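Local coordinates for protein LAO/AO transport system kinase (Escherichia coli, PDB 2P67) that belongs to the MeaB-type GTPases of the P-loop NTPase superfamily, proteins built round a parallel beta sheet flanked by helices, at residues 13-16 with 22-25. Residues are numbered along the deposited sequence; the frame is centred on the assembly and turned at random.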
loop_
_atom_site.group_PDB
_atom_site.type_symbol
_atom_site.label_atom_id
_atom_site.label_comp_id
_atom_site.label_asym_id
_atom_site.label_seq_id
_atom_site.Cartn_x
_atom_site.Cartn_y
_atom_site.Cartn_z
ATOM N N ILE A 13 26.262 -4.906 29.994
ATOM C CA ILE A 13 24.913 -5.466 29.808
ATOM C C ILE A 13 24.187 -5.659 31.142
ATOM O O ILE A 13 23.015 -5.299 31.258
ATOM C CB ILE A 13 24.924 -6.731 28.953
ATOM C CG1 ILE A 13 25.326 -6.369 27.512
ATOM C CG2 ILE A 13 23.526 -7.433 28.984
ATOM C CD1 ILE A 13 25.600 -7.583 26.630
ATOM N N ARG A 14 24.892 -6.207 32.138
ATOM C CA ARG A 14 24.358 -6.329 33.501
ATOM C C ARG A 14 23.810 -4.990 34.006
ATOM O O ARG A 14 22.663 -4.908 34.447
ATOM C CB ARG A 14 25.442 -6.856 34.456
ATOM C CG ARG A 14 24.969 -7.177 35.876
ATOM C CD ARG A 14 26.170 -7.408 36.789
ATOM N NE ARG A 14 25.799 -7.982 38.084
ATOM C CZ ARG A 14 26.668 -8.490 38.961
ATOM N NH1 ARG A 14 27.971 -8.499 38.698
ATOM N NH2 ARG A 14 26.237 -8.990 40.110
ATOM N N ARG A 15 24.639 -3.946 33.926
ATOM C CA ARG A 15 24.282 -2.590 34.370
ATOM C C ARG A 15 23.053 -2.098 33.605
ATOM O O ARG A 15 22.131 -1.487 34.184
ATOM C CB ARG A 15 25.440 -1.614 34.118
ATOM C CG ARG A 15 26.665 -1.777 35.017
ATOM C CD ARG A 15 27.574 -0.499 34.959
ATOM N NE ARG A 15 28.072 -0.150 33.612
ATOM C CZ ARG A 15 29.153 -0.685 33.036
ATOM N NH1 ARG A 15 29.858 -1.636 33.661
ATOM N NH2 ARG A 15 29.532 -0.289 31.823
ATOM N N LEU A 16 23.046 -2.398 32.312
ATOM C CA LEU A 16 21.960 -1.967 31.416
ATOM C C LEU A 16 20.643 -2.600 31.886
ATOM O O LEU A 16 19.625 -1.923 32.080
ATOM C CB LEU A 16 22.287 -2.352 29.968
ATOM C CG LEU A 16 21.193 -2.158 28.891
ATOM C CD1 LEU A 16 21.041 -0.695 28.608
ATOM C CD2 LEU A 16 21.471 -2.937 27.595
ATOM N N ALA A 22 22.747 5.832 33.084
ATOM C CA ALA A 22 24.022 6.258 32.479
ATOM C C ALA A 22 24.507 5.232 31.456
ATOM O O ALA A 22 24.998 5.605 30.384
ATOM C CB ALA A 22 25.079 6.515 33.545
ATOM N N THR A 23 24.324 3.946 31.776
ATOM C CA THR A 23 24.727 2.875 30.872
ATOM C C THR A 23 23.819 2.824 29.637
ATOM O O THR A 23 24.305 2.610 28.540
ATOM C CB THR A 23 24.844 1.483 31.558
ATOM O OG1 THR A 23 25.875 1.521 32.547
ATOM C CG2 THR A 23 25.242 0.417 30.541
ATOM N N LEU A 24 22.518 3.020 29.821
ATOM C CA LEU A 24 21.616 3.100 28.689
ATOM C C LEU A 24 22.043 4.222 27.724
ATOM O O LEU A 24 22.164 3.988 26.523
ATOM C CB LEU A 24 20.164 3.283 29.136
ATOM C CG LEU A 24 19.114 3.297 28.009
ATOM C CD1 LEU A 24 19.188 2.061 27.095
ATOM C CD2 LEU A 24 17.716 3.476 28.567
ATOM N N ALA A 25 22.302 5.413 28.260
ATOM C CA ALA A 25 22.715 6.546 27.417
ATOM C C ALA A 25 24.015 6.226 26.696
ATOM O O ALA A 25 24.161 6.505 25.507
ATOM C CB ALA A 25 22.854 7.784 28.255
#
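Arg15 and Thr23 form the polar part of the contact between helices 9-17 and 21-32. The N-H of Arg15 NE donates to Thr23 OG1 at 3.0 Å, with an angle of 154° at the hydrogen, and the hydroxyl oxygen sits at the guanidinium edge, close to its plane. The arginine chain crosses the threonine at about a right angle and bends at chi3 (-59°), curling round the hydroxyl, so that NE turns back to it; its CB lies 3.5 Å from Thr23 OG1 and its CD 3.6 Å away. A salt bridge from Arg15 NH1 to Glu11, one turn earlier in the same helix, ties down a second nitrogen of the group and should help fix its rotation.

Apolar packing accounts for the rest. Thr23 CG2, anti to its backbone N while OG1 faces the arginine, packs against Leu16 where its side chain leaves the backbone, 4.0 Å from N and about as far from CB. Beyond it Leu16 and Leu24 meet through their CD1 methyls at 3.6 Å, and Leu16 CD1 also reaches the helix backbone at Leu24 CA (3.8 Å). Both leucines continue onto helix 133-146, Leu16 at Ala146 and Leu24 at Leu143, while Leu16 also touches Ile49 of helix 36-49.

Joined by the short link 18-20, helices 9-17 and 21-32 are consecutive helices that turn sharply against each other, part of the N-terminal helical region that precedes the first strand of the P-loop NTPase fold.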